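Local coordinates for protein TetR-family transcriptional regulator (Streptomyces coelicolor A3, PDB 2QIB) that probably binds cis-regulatory DNA through an N-terminal helix-turn-helix motif and controls transcription as a dimeric, all-helical regulator, at residues 76-81 with 137-142; 87-92 with 181-186; 131-136 with 151-156; 147-152 with 188-193. All coordinates share one frame; numbering follows the deposited sequence.

Contact 1 lies at the surface, contact 2 is partly buried, and contacts 3 and 4 are buried. Contacts 1 and 3 both use helix 119-140, contacts 3 and 4 share L151 and V152 of helix 147-168, and contacts 2 and 4 use successive turns of helix 175-194. Chemistry follows place: water, an imidazole and backbone carbonyls carry contact 1, whereas contacts 2 and 4 are largely apolar, each with a selenomethionine. Contact 3 is mixed, setting an arginine-tyrosine stack beside an aliphatic cluster. W156 of contact 3 ties in contact 2, against F186 and L182. Residues of contacts 2, 3 and 4 also touch the second subunit.

Contact 1. Residues 76-81 with 137-142; sequences FVEPRQ and LSHLDV
R80 turns CG anti to its carbonyl carbon (chi1 -59°), over one face of the H139 imidazole, whose own CG is likewise anti to the carbonyl carbon (chi1 -77°). R80 CG sits 3.9 Å from the centroid of the H139 ring, a CH-pi contact displaced toward the rim. The guanidinium beyond it stands steeply to the ring, the planes 82° apart. Two backbone carbonyls approach the edge of the ring: E78 O is 3.0 Å from H139 NE2, and P79 O is 3.5 Å from H139 CE1. Water 1 also lies at this edge, 2.9 Å from H139 NE2, and is hydrogen-bonded to F76 O, 2.7 Å away. One residue back, S138 OG touches R80 CD at 3.5 Å and hydrogen-bonds to water 2, 2.9 Å away, which weakly accepts from R80 NH1. Across the ring, H139 ND1 is hydrogen-bonded to R87 NH1, so both nitrogens of the imidazole have partners. An alanine in place of H139 would probably leave water 1 and R87 NH1 each short of a partner and R80 CG without a ring to lie on. Just past H139, helix 119-140 ends in a Schellman motif with D141 at positive phi. The facing loop leads from helix 57-75, which comes from the predicted DNA-binding head, into helix 84-101. E78 is anchored to that helix by salt bridges to R90 and R94, while F76 packs back on helix 119-140 and V142 leans on L149 of helix 147-168.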
loop_
_atom_site.group_PDB
_atom_site.type_symbol
_atom_site.label_atom_id
_atom_site.label_comp_id
_atom_site.label_asym_id
_atom_site.label_seq_id
_atom_site.Cartn_x
_atom_site.Cartn_y
_atom_site.Cartn_z
ATOM N N PHE A 76 14.149 -11.371 -4.358
ATOM C CA PHE A 76 14.516 -9.960 -4.644
ATOM C C PHE A 76 15.972 -9.766 -5.093
ATOM O O PHE A 76 16.336 -8.688 -5.585
ATOM C CB PHE A 76 14.273 -9.072 -3.418
ATOM C CG PHE A 76 12.828 -8.989 -2.985
ATOM C CD1 PHE A 76 11.778 -9.184 -3.872
ATOM C CD2 PHE A 76 12.539 -8.693 -1.662
ATOM C CE1 PHE A 76 10.447 -9.055 -3.446
ATOM C CE2 PHE A 76 11.218 -8.579 -1.227
ATOM C CZ PHE A 76 10.181 -8.769 -2.124
ATOM N N VAL A 77 16.806 -10.791 -4.900
ATOM C CA VAL A 77 18.232 -10.656 -5.157
ATOM C C VAL A 77 18.446 -10.791 -6.653
ATOM O O VAL A 77 18.011 -11.776 -7.247
ATOM C CB VAL A 77 19.064 -11.704 -4.376
ATOM C CG1 VAL A 77 20.550 -11.545 -4.733
ATOM C CG2 VAL A 77 18.847 -11.521 -2.862
ATOM N N GLU A 78 19.117 -9.803 -7.248
ATOM C CA GLU A 78 19.266 -9.702 -8.719
ATOM C C GLU A 78 20.612 -9.040 -9.002
ATOM O O GLU A 78 20.950 -8.058 -8.354
ATOM C CB GLU A 78 18.123 -8.835 -9.288
ATOM C CG GLU A 78 18.150 -8.636 -10.819
ATOM C CD GLU A 78 17.964 -9.935 -11.621
ATOM O OE1 GLU A 78 17.343 -10.890 -11.118
ATOM O OE2 GLU A 78 18.414 -9.995 -12.795
ATOM N N PRO A 79 21.420 -9.604 -9.933
ATOM C CA PRO A 79 22.745 -9.036 -10.224
ATOM C C PRO A 79 22.672 -7.574 -10.645
ATOM O O PRO A 79 21.730 -7.164 -11.349
ATOM C CB PRO A 79 23.247 -9.878 -11.411
ATOM C CG PRO A 79 22.516 -11.141 -11.297
ATOM C CD PRO A 79 21.147 -10.789 -10.755
ATOM N N ARG A 80 23.654 -6.794 -10.194
ATOM C CA ARG A 80 23.729 -5.378 -10.531
ATOM C C ARG A 80 24.435 -5.177 -11.865
ATOM O O ARG A 80 25.595 -4.731 -11.912
ATOM C CB ARG A 80 24.394 -4.591 -9.409
ATOM C CG ARG A 80 23.646 -4.730 -8.097
ATOM C CD ARG A 80 24.050 -3.704 -7.046
ATOM N NE ARG A 80 25.462 -3.750 -6.670
ATOM C CZ ARG A 80 26.021 -4.672 -5.888
ATOM N NH1 ARG A 80 25.315 -5.685 -5.397
ATOM N NH2 ARG A 80 27.311 -4.589 -5.606
ATOM N N GLN A 81 23.729 -5.529 -12.938
ATOM C CA GLN A 81 24.288 -5.555 -14.279
ATOM C C GLN A 81 23.241 -5.092 -15.288
ATOM O O GLN A 81 22.069 -5.439 -15.177
ATOM C CB GLN A 81 24.725 -6.988 -14.644
ATOM C CG GLN A 81 25.894 -7.543 -13.818
ATOM C CD GLN A 81 27.225 -6.841 -14.099
ATOM O OE1 GLN A 81 28.063 -6.681 -13.196
ATOM N NE2 GLN A 81 27.426 -6.420 -15.350
ATOM N N LEU A 137 17.816 0.039 -2.860
ATOM C CA LEU A 137 18.911 0.974 -2.618
ATOM C C LEU A 137 20.257 0.471 -3.126
ATOM O O LEU A 137 21.054 1.260 -3.598
ATOM C CB LEU A 137 19.031 1.310 -1.146
ATOM C CG LEU A 137 17.854 2.099 -0.547
ATOM C CD1 LEU A 137 18.205 2.458 0.888
ATOM C CD2 LEU A 137 17.512 3.366 -1.328
ATOM N N SER A 138 20.503 -0.828 -3.005
ATOM C CA SER A 138 21.754 -1.419 -3.509
ATOM C C SER A 138 21.902 -1.161 -5.012
ATOM O O SER A 138 22.963 -0.761 -5.512
ATOM C CB SER A 138 21.763 -2.923 -3.224
ATOM O OG SER A 138 22.950 -3.521 -3.754
ATOM N N HIS A 139 20.824 -1.383 -5.754
ATOM C CA HIS A 139 20.852 -1.174 -7.188
ATOM C C HIS A 139 20.993 0.296 -7.567
ATOM O O HIS A 139 21.673 0.608 -8.560
ATOM C CB HIS A 139 19.628 -1.776 -7.853
ATOM C CG HIS A 139 19.701 -3.261 -7.991
ATOM N ND1 HIS A 139 20.217 -3.876 -9.118
ATOM C CD2 HIS A 139 19.352 -4.257 -7.140
ATOM C CE1 HIS A 139 20.165 -5.185 -8.957
ATOM N NE2 HIS A 139 19.639 -5.443 -7.768
ATOM N N LEU A 140 20.378 1.178 -6.773
ATOM C CA LEU A 140 20.516 2.617 -6.975
ATOM C C LEU A 140 21.894 3.123 -6.561
ATOM O O LEU A 140 22.250 4.266 -6.888
ATOM C CB LEU A 140 19.415 3.392 -6.245
ATOM C CG LEU A 140 17.961 3.182 -6.727
ATOM C CD1 LEU A 140 16.947 3.838 -5.744
ATOM C CD2 LEU A 140 17.762 3.712 -8.172
ATOM N N ASP A 141 22.646 2.273 -5.850
ATOM C CA ASP A 141 24.002 2.585 -5.342
ATOM C C ASP A 141 23.949 3.725 -4.331
ATOM O O ASP A 141 24.789 4.637 -4.334
ATOM C CB ASP A 141 24.959 2.928 -6.505
ATOM C CG ASP A 141 26.423 2.881 -6.101
ATOM O OD1 ASP A 141 26.747 2.329 -5.025
ATOM O OD2 ASP A 141 27.255 3.395 -6.885
ATOM N N VAL A 142 22.944 3.665 -3.465
ATOM C CA VAL A 142 22.746 4.669 -2.435
ATOM C C VAL A 142 22.820 4.037 -1.054
ATOM O O VAL A 142 22.078 3.101 -0.747
ATOM C CB VAL A 142 21.389 5.392 -2.639
ATOM C CG1 VAL A 142 21.152 6.376 -1.510
ATOM C CG2 VAL A 142 21.348 6.082 -3.997
HETATM O O HOH W 1 18.689 -7.316 -5.839
HETATM O O HOH W 2 22.308 -6.280 -4.164
#

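Contact 2. Residues 87-92 with 181-186; sequences RLLRVM and QLVHDF
L88 CD2 lies oblique to the F186 ring and is nearest at its base, 4.1 Å from F186 CB, the two side chains running at about a right angle. The same ring makes an edge-to-face pair with W156 of helix 147-168, a residue whose NE1 also donates to L182 O. The centre of the contact is V183. Its CG2 branch, anti to the carbonyl carbon, enters among L88, L89 and M92 on the facing helix. There V183 CG2 lies 3.8 Å from the backbone L89 N and 3.9 Å from L88 CG. L89 CD1 and M92 CG each stand 4.1 Å from V183 CG2, so a single methyl meets all three residues. One turn on from L88, the selenomethionine M92 bends at chi2 (-63°) and passes L182 at about a right angle, with M92 SE 4.0 Å from L182 CD1. No hydrogen bond crosses between the segments; the side-chain contacts are apolar. Their axes approach to 9.5 Å with the chain directions 138° apart. On other sides of helix 175-194, H184 meets Y196 of the second subunit and Q181 packs on S193 of that subunit. A bound hexaethylene glycol, probably from the crystallisation liquor, lies near F186. The pair belongs to the all-helical C-terminal core of TetR-family regulators, which in many relatives holds the ligand pocket.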
loop_
_atom_site.group_PDB
_atom_site.type_symbol
_atom_site.label_atom_id
_atom_site.label_comp_id
_atom_site.label_asym_id
_atom_site.label_seq_id
_atom_site.Cartn_x
_atom_site.Cartn_y
_atom_site.Cartn_z
ATOM N N ARG A 87 16.443 -5.131 -14.742
ATOM C CA ARG A 87 16.683 -5.855 -13.488
ATOM C C ARG A 87 15.388 -5.889 -12.693
ATOM O O ARG A 87 14.969 -6.942 -12.179
ATOM C CB ARG A 87 17.704 -5.113 -12.639
ATOM C CG ARG A 87 19.044 -4.797 -13.359
ATOM C CD ARG A 87 20.012 -4.163 -12.376
ATOM N NE ARG A 87 21.107 -3.498 -13.083
ATOM C CZ ARG A 87 22.038 -2.775 -12.468
ATOM N NH1 ARG A 87 22.023 -2.644 -11.145
ATOM N NH2 ARG A 87 23.006 -2.208 -13.181
ATOM N N LEU A 88 14.774 -4.715 -12.535
ATOM C CA LEU A 88 13.505 -4.667 -11.787
ATOM C C LEU A 88 12.416 -5.528 -12.445
ATOM O O LEU A 88 11.657 -6.221 -11.739
ATOM C CB LEU A 88 13.042 -3.221 -11.603
ATOM C CG LEU A 88 11.767 -3.033 -10.755
ATOM C CD1 LEU A 88 11.941 -3.595 -9.335
ATOM C CD2 LEU A 88 11.467 -1.531 -10.677
ATOM N N LEU A 89 12.334 -5.508 -13.777
ATOM C CA LEU A 89 11.343 -6.330 -14.472
ATOM C C LEU A 89 11.561 -7.804 -14.151
ATOM O O LEU A 89 10.593 -8.535 -13.917
ATOM C CB LEU A 89 11.377 -6.093 -15.994
ATOM C CG LEU A 89 10.260 -6.806 -16.762
ATOM C CD1 LEU A 89 8.856 -6.410 -16.241
ATOM C CD2 LEU A 89 10.406 -6.548 -18.278
ATOM N N ARG A 90 12.821 -8.243 -14.112
ATOM C CA ARG A 90 13.100 -9.655 -13.778
ATOM C C ARG A 90 12.615 -10.017 -12.374
ATOM O O ARG A 90 11.981 -11.073 -12.143
ATOM C CB ARG A 90 14.589 -9.977 -13.955
ATOM C CG ARG A 90 14.912 -10.086 -15.445
ATOM C CD ARG A 90 16.348 -10.571 -15.691
ATOM N NE ARG A 90 17.343 -9.563 -15.339
ATOM C CZ ARG A 90 17.798 -8.612 -16.156
ATOM N NH1 ARG A 90 17.324 -8.483 -17.400
ATOM N NH2 ARG A 90 18.709 -7.767 -15.701
ATOM N N VAL A 91 12.899 -9.117 -11.424
ATOM C CA VAL A 91 12.414 -9.341 -10.062
ATOM C C VAL A 91 10.865 -9.322 -10.047
ATOM O O VAL A 91 10.226 -10.133 -9.361
ATOM C CB VAL A 91 12.930 -8.270 -9.089
ATOM C CG1 VAL A 91 12.320 -8.510 -7.683
ATOM C CG2 VAL A 91 14.454 -8.297 -9.031
HETATM N N MSE A 92 10.244 -8.390 -10.766
HETATM C CA MSE A 92 8.758 -8.381 -10.818
HETATM C C MSE A 92 8.172 -9.717 -11.332
HETATM O O MSE A 92 7.138 -10.156 -10.857
HETATM C CB MSE A 92 8.225 -7.223 -11.663
HETATM C CG MSE A 92 8.482 -5.821 -11.086
HETATM SE SE MSE A 92 7.550 -5.606 -9.375
HETATM C CE MSE A 92 8.963 -6.231 -8.153
ATOM N N GLN A 181 4.048 -2.346 -15.919
ATOM C CA GLN A 181 3.447 -1.166 -15.278
ATOM C C GLN A 181 4.154 -0.764 -13.995
ATOM O O GLN A 181 4.434 0.430 -13.808
ATOM C CB GLN A 181 1.985 -1.447 -14.992
ATOM C CG GLN A 181 1.221 -0.205 -14.385
ATOM C CD GLN A 181 -0.251 -0.306 -14.615
ATOM O OE1 GLN A 181 -0.703 -0.144 -15.750
ATOM N NE2 GLN A 181 -1.028 -0.494 -13.539
ATOM N N LEU A 182 4.475 -1.726 -13.136
ATOM C CA LEU A 182 5.153 -1.403 -11.869
ATOM C C LEU A 182 6.575 -0.830 -12.102
ATOM O O LEU A 182 7.013 0.078 -11.357
ATOM C CB LEU A 182 5.225 -2.628 -10.958
ATOM C CG LEU A 182 3.877 -2.827 -10.250
ATOM C CD1 LEU A 182 3.835 -4.204 -9.620
ATOM C CD2 LEU A 182 3.538 -1.719 -9.180
ATOM N N VAL A 183 7.261 -1.339 -13.129
ATOM C CA VAL A 183 8.571 -0.796 -13.499
ATOM C C VAL A 183 8.439 0.657 -13.982
ATOM O O VAL A 183 9.161 1.554 -13.488
ATOM C CB VAL A 183 9.287 -1.674 -14.558
ATOM C CG1 VAL A 183 10.637 -1.019 -14.963
ATOM C CG2 VAL A 183 9.488 -3.061 -13.965
ATOM N N HIS A 184 7.497 0.908 -14.900
ATOM C CA HIS A 184 7.238 2.279 -15.327
ATOM C C HIS A 184 6.786 3.172 -14.170
ATOM O O HIS A 184 7.216 4.318 -14.083
ATOM C CB HIS A 184 6.170 2.292 -16.387
ATOM C CG HIS A 184 6.626 1.727 -17.697
ATOM N ND1 HIS A 184 7.893 1.956 -18.207
ATOM C CD2 HIS A 184 5.966 1.000 -18.631
ATOM C CE1 HIS A 184 7.988 1.389 -19.399
ATOM N NE2 HIS A 184 6.842 0.783 -19.671
ATOM N N ASP A 185 5.939 2.635 -13.287
ATOM C CA ASP A 185 5.473 3.383 -12.101
ATOM C C ASP A 185 6.650 3.856 -11.253
ATOM O O ASP A 185 6.634 4.960 -10.768
ATOM C CB ASP A 185 4.588 2.518 -11.223
ATOM C CG ASP A 185 3.202 2.268 -11.842
ATOM O OD1 ASP A 185 2.815 3.023 -12.758
ATOM O OD2 ASP A 185 2.499 1.316 -11.372
ATOM N N PHE A 186 7.666 3.015 -11.095
ATOM C CA PHE A 186 8.822 3.369 -10.281
ATOM C C PHE A 186 9.505 4.595 -10.916
ATOM O O PHE A 186 9.795 5.567 -10.235
ATOM C CB PHE A 186 9.799 2.160 -10.190
ATOM C CG PHE A 186 10.901 2.342 -9.141
ATOM C CD1 PHE A 186 10.833 1.694 -7.917
ATOM C CD2 PHE A 186 12.021 3.129 -9.440
ATOM C CE1 PHE A 186 11.842 1.879 -6.921
ATOM C CE2 PHE A 186 13.042 3.323 -8.487
ATOM C CZ PHE A 186 12.950 2.693 -7.226
#

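Contact 3. Residues 131-136 with 151-156; sequences AAYVQI and LVVRSW
Helices 119-140 and 147-168 form a helical hairpin in the C-terminal core, and Y133 stacked with R154 marks one flank of their meeting. The R154 guanidinium lies flat on the Y133 ring, planes 14° apart, in a cation-pi pair with R154 CZ 3.7 Å from the ring centroid. R154 NH2 sits over the rim, 3.5 Å from Y133 CE2. An extended chain from CG to NE carries the arginine across the phenol, and R154 CG touches the ring as well, 3.7 Å from Y133 CD1. E150 binds R154 NE in a salt bridge and Q130 accepts from NH2, two bonds that would limit the rotation of the guanidinium and keep it lying on the ring. Beside the stack, V153 CG1 presses against Y133 CD1 at 3.5 Å. It also meets I136 tip to tip, 3.9 Å from I136 CG2. I136 CD1 then reaches W156 CZ3 at 4.0 Å, and W156 in turn touches L88 and M92 of helix 84-101. The segment axes come within 10.0 Å, their chain directions 133° apart. R154 and S155 also pack on the second subunit, against its L166 and L159, consistent with the helical dimer interface of TetR-family proteins.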
loop_
_atom_site.group_PDB
_atom_site.type_symbol
_atom_site.label_atom_id
_atom_site.label_comp_id
_atom_site.label_asym_id
_atom_site.label_seq_id
_atom_site.Cartn_x
_atom_site.Cartn_y
_atom_site.Cartn_z
ATOM N N ALA A 131 13.534 -5.990 3.176
ATOM C CA ALA A 131 14.418 -6.687 2.227
ATOM C C ALA A 131 14.303 -6.083 0.823
ATOM O O ALA A 131 15.335 -5.840 0.154
ATOM C CB ALA A 131 14.084 -8.172 2.178
ATOM N N ALA A 132 13.068 -5.781 0.402
ATOM C CA ALA A 132 12.864 -5.100 -0.892
ATOM C C ALA A 132 13.578 -3.748 -0.898
ATOM O O ALA A 132 14.316 -3.422 -1.857
ATOM C CB ALA A 132 11.349 -4.905 -1.188
ATOM N N TYR A 133 13.378 -2.966 0.158
ATOM C CA TYR A 133 13.992 -1.650 0.310
ATOM C C TYR A 133 15.537 -1.715 0.175
ATOM O O TYR A 133 16.150 -0.961 -0.601
ATOM C CB TYR A 133 13.561 -1.077 1.682
ATOM C CG TYR A 133 14.105 0.294 1.990
ATOM C CD1 TYR A 133 13.609 1.428 1.342
ATOM C CD2 TYR A 133 15.105 0.459 2.951
ATOM C CE1 TYR A 133 14.099 2.709 1.637
ATOM C CE2 TYR A 133 15.619 1.746 3.249
ATOM C CZ TYR A 133 15.085 2.850 2.603
ATOM O OH TYR A 133 15.596 4.124 2.871
ATOM N N VAL A 134 16.151 -2.625 0.927
ATOM C CA VAL A 134 17.605 -2.804 0.896
ATOM C C VAL A 134 18.107 -3.136 -0.528
ATOM O O VAL A 134 19.142 -2.621 -0.980
ATOM C CB VAL A 134 18.024 -3.873 1.926
ATOM C CG1 VAL A 134 19.519 -4.328 1.688
ATOM C CG2 VAL A 134 17.847 -3.296 3.347
ATOM N N GLN A 135 17.398 -4.016 -1.218
ATOM C CA GLN A 135 17.810 -4.366 -2.590
ATOM C C GLN A 135 17.687 -3.203 -3.559
ATOM O O GLN A 135 18.570 -2.971 -4.385
ATOM C CB GLN A 135 17.043 -5.583 -3.106
ATOM C CG GLN A 135 17.427 -6.908 -2.396
ATOM C CD GLN A 135 18.965 -7.143 -2.379
ATOM O OE1 GLN A 135 19.625 -7.107 -3.404
ATOM N NE2 GLN A 135 19.519 -7.361 -1.188
ATOM N N ILE A 136 16.583 -2.456 -3.458
ATOM C CA ILE A 136 16.409 -1.322 -4.351
ATOM C C ILE A 136 17.508 -0.291 -4.116
ATOM O O ILE A 136 18.121 0.151 -5.049
ATOM C CB ILE A 136 15.033 -0.684 -4.164
ATOM C CG1 ILE A 136 13.955 -1.670 -4.682
ATOM C CG2 ILE A 136 14.985 0.693 -4.885
ATOM C CD1 ILE A 136 12.556 -1.338 -4.167
ATOM N N LEU A 151 11.096 7.957 0.859
ATOM C CA LEU A 151 9.626 7.955 0.746
ATOM C C LEU A 151 9.185 7.369 -0.600
ATOM O O LEU A 151 8.255 6.546 -0.650
ATOM C CB LEU A 151 9.101 9.374 0.927
ATOM C CG LEU A 151 7.572 9.453 1.007
ATOM C CD1 LEU A 151 7.056 10.537 1.972
ATOM C CD2 LEU A 151 7.029 9.686 -0.374
ATOM N N VAL A 152 9.846 7.769 -1.681
ATOM C CA VAL A 152 9.501 7.249 -3.011
ATOM C C VAL A 152 9.650 5.735 -3.015
ATOM O O VAL A 152 8.748 5.022 -3.484
ATOM C CB VAL A 152 10.332 7.876 -4.136
ATOM C CG1 VAL A 152 10.094 7.108 -5.445
ATOM C CG2 VAL A 152 9.949 9.339 -4.278
ATOM N N VAL A 153 10.766 5.248 -2.482
ATOM C CA VAL A 153 11.020 3.789 -2.524
ATOM C C VAL A 153 10.001 3.032 -1.669
ATOM O O VAL A 153 9.370 2.082 -2.127
ATOM C CB VAL A 153 12.470 3.455 -2.140
ATOM C CG1 VAL A 153 12.660 1.907 -2.037
ATOM C CG2 VAL A 153 13.463 4.090 -3.142
ATOM N N ARG A 154 9.806 3.454 -0.416
ATOM C CA ARG A 154 8.873 2.731 0.434
ATOM C C ARG A 154 7.439 2.839 -0.097
ATOM O O ARG A 154 6.652 1.869 -0.006
ATOM C CB ARG A 154 9.012 3.216 1.863
ATOM C CG ARG A 154 10.404 2.947 2.458
ATOM C CD ARG A 154 10.267 2.892 3.984
ATOM N NE ARG A 154 11.539 2.697 4.684
ATOM C CZ ARG A 154 12.075 1.512 4.999
ATOM N NH1 ARG A 154 11.499 0.364 4.645
ATOM N NH2 ARG A 154 13.199 1.467 5.701
ATOM N N SER A 155 7.089 3.989 -0.667
ATOM C CA SER A 155 5.714 4.159 -1.170
ATOM C C SER A 155 5.527 3.295 -2.440
ATOM O O SER A 155 4.415 2.751 -2.659
ATOM C CB SER A 155 5.358 5.632 -1.441
ATOM O OG SER A 155 6.128 6.141 -2.496
ATOM N N TRP A 156 6.607 3.096 -3.200
ATOM C CA TRP A 156 6.547 2.195 -4.365
ATOM C C TRP A 156 6.343 0.747 -3.918
ATOM O O TRP A 156 5.573 0.016 -4.523
ATOM C CB TRP A 156 7.777 2.283 -5.246
ATOM C CG TRP A 156 7.652 1.372 -6.440
ATOM C CD1 TRP A 156 7.053 1.630 -7.654
ATOM C CD2 TRP A 156 8.109 0.022 -6.494
ATOM N NE1 TRP A 156 7.156 0.489 -8.484
ATOM C CE2 TRP A 156 7.772 -0.498 -7.772
ATOM C CE3 TRP A 156 8.761 -0.819 -5.567
ATOM C CZ2 TRP A 156 8.101 -1.810 -8.149
ATOM C CZ3 TRP A 156 9.098 -2.139 -5.970
ATOM C CH2 TRP A 156 8.741 -2.605 -7.237
#

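Contact 4. Residues 147-152 with 188-193; sequences ARLELV and ALMAVS
L189 opens the contact on helix 175-194, which packs roughly antiparallel to the first turns of helix 147-168 in the all-helical C-terminal core; the segment axes come within 10.3 Å, with the chain directions at 152°. Both helices also face the second subunit of the dimer, as L189 does by packing on its D185. L189 CB lies 4.1 Å from V152 CG1. M190, a selenomethionine, follows. Its chain is bent at chi2 (-97°), and the selenium rests against two side chains of the partner helix: M190 SE is 3.6 Å from V152 CG1 and 3.8 Å from L149 CD1. Outside this helix pair, M200 and V204 of helix 198-209 also touch M190. Further along, S193 returns to the partner helix, with S193 CB 3.8 Å from V152 CG2. V152 thus spends one methyl on L189 and M190 and the other on S193. An alanine here would probably open a gap between the helices, leaving the selenium with L149 CD1 alone of these two neighbours and S193 CB without its methyl partner. No hydrogen bond links the two segments, so the valine, the leucines and the selenomethionine hold this stretch together by apolar contact. R148 carries its polar end to E177 of the second subunit, a salt bridge through NE. What R148 gives S193 is its aliphatic base: R148 CB stands 3.9 Å from S193 OG.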
loop_
_atom_site.group_PDB
_atom_site.type_symbol
_atom_site.label_atom_id
_atom_site.label_comp_id
_atom_site.label_asym_id
_atom_site.label_seq_id
_atom_site.Cartn_x
_atom_site.Cartn_y
_atom_site.Cartn_z
ATOM N N ALA A 147 15.595 11.816 2.567
ATOM C CA ALA A 147 14.189 11.621 2.896
ATOM C C ALA A 147 13.291 11.334 1.684
ATOM O O ALA A 147 12.418 10.435 1.730
ATOM C CB ALA A 147 13.641 12.842 3.666
ATOM N N ARG A 148 13.488 12.118 0.630
ATOM C CA ARG A 148 12.618 12.066 -0.541
ATOM C C ARG A 148 12.756 10.715 -1.207
ATOM O O ARG A 148 11.750 10.117 -1.623
ATOM C CB ARG A 148 12.932 13.196 -1.522
ATOM C CG ARG A 148 12.309 14.515 -1.053
ATOM C CD ARG A 148 12.770 15.731 -1.845
ATOM N NE ARG A 148 12.121 16.919 -1.275
ATOM C CZ ARG A 148 12.482 17.519 -0.138
ATOM N NH1 ARG A 148 13.506 17.062 0.587
ATOM N NH2 ARG A 148 11.802 18.593 0.291
ATOM N N LEU A 149 13.992 10.227 -1.266
ATOM C CA LEU A 149 14.257 8.925 -1.881
ATOM C C LEU A 149 13.650 7.812 -1.042
ATOM O O LEU A 149 13.027 6.878 -1.584
ATOM C CB LEU A 149 15.752 8.683 -2.065
ATOM C CG LEU A 149 16.078 7.324 -2.689
ATOM C CD1 LEU A 149 15.396 7.132 -4.080
ATOM C CD2 LEU A 149 17.598 7.179 -2.816
ATOM N N GLU A 150 13.843 7.884 0.277
ATOM C CA GLU A 150 13.258 6.857 1.144
ATOM C C GLU A 150 11.746 6.799 0.951
ATOM O O GLU A 150 11.176 5.714 0.854
ATOM C CB GLU A 150 13.605 7.088 2.603
ATOM C CG GLU A 150 12.896 6.090 3.497
ATOM C CD GLU A 150 13.343 6.107 4.942
ATOM O OE1 GLU A 150 14.222 6.929 5.298
ATOM O OE2 GLU A 150 12.821 5.269 5.700
ATOM N N LEU A 151 11.096 7.957 0.859
ATOM C CA LEU A 151 9.626 7.955 0.746
ATOM C C LEU A 151 9.185 7.369 -0.600
ATOM O O LEU A 151 8.255 6.546 -0.650
ATOM C CB LEU A 151 9.101 9.374 0.927
ATOM C CG LEU A 151 7.572 9.453 1.007
ATOM C CD1 LEU A 151 7.056 10.537 1.972
ATOM C CD2 LEU A 151 7.029 9.686 -0.374
ATOM N N VAL A 152 9.846 7.769 -1.681
ATOM C CA VAL A 152 9.501 7.249 -3.011
ATOM C C VAL A 152 9.650 5.735 -3.015
ATOM O O VAL A 152 8.748 5.022 -3.484
ATOM C CB VAL A 152 10.332 7.876 -4.136
ATOM C CG1 VAL A 152 10.094 7.108 -5.445
ATOM C CG2 VAL A 152 9.949 9.339 -4.278
ATOM N N ALA A 188 8.267 6.772 -12.955
ATOM C CA ALA A 188 7.375 7.931 -12.908
ATOM C C ALA A 188 7.281 8.567 -11.517
ATOM O O ALA A 188 7.334 9.796 -11.409
ATOM C CB ALA A 188 5.987 7.577 -13.474
ATOM N N LEU A 189 7.174 7.745 -10.479
ATOM C CA LEU A 189 7.180 8.247 -9.089
ATOM C C LEU A 189 8.479 8.989 -8.791
ATOM O O LEU A 189 8.452 10.052 -8.196
ATOM C CB LEU A 189 6.943 7.137 -8.059
ATOM C CG LEU A 189 5.552 6.499 -8.189
ATOM C CD1 LEU A 189 5.423 5.312 -7.262
ATOM C CD2 LEU A 189 4.401 7.506 -7.948
HETATM N N MSE A 190 9.609 8.439 -9.232
HETATM C CA MSE A 190 10.877 9.118 -9.019
HETATM C C MSE A 190 10.920 10.426 -9.796
HETATM O O MSE A 190 11.392 11.442 -9.285
HETATM C CB MSE A 190 12.037 8.225 -9.442
HETATM C CG MSE A 190 12.007 6.903 -8.716
HETATM SE SE MSE A 190 13.196 6.979 -7.189
HETATM C CE MSE A 190 14.772 6.865 -8.429
ATOM N N ALA A 191 10.455 10.415 -11.042
ATOM C CA ALA A 191 10.446 11.643 -11.844
ATOM C C ALA A 191 9.576 12.755 -11.243
ATOM O O ALA A 191 9.924 13.939 -11.329
ATOM C CB ALA A 191 10.003 11.365 -13.238
ATOM N N VAL A 192 8.444 12.382 -10.667
ATOM C CA VAL A 192 7.565 13.357 -10.025
ATOM C C VAL A 192 8.309 14.036 -8.871
ATOM O O VAL A 192 8.306 15.266 -8.762
ATOM C CB VAL A 192 6.226 12.718 -9.548
ATOM C CG1 VAL A 192 5.466 13.657 -8.633
ATOM C CG2 VAL A 192 5.368 12.376 -10.770
ATOM N N SER A 193 8.976 13.238 -8.043
ATOM C CA SER A 193 9.719 13.770 -6.902
ATOM C C SER A 193 10.876 14.660 -7.368
ATOM O O SER A 193 11.158 15.677 -6.757
ATOM C CB SER A 193 10.267 12.652 -6.039
ATOM O OG SER A 193 10.975 13.165 -4.918
#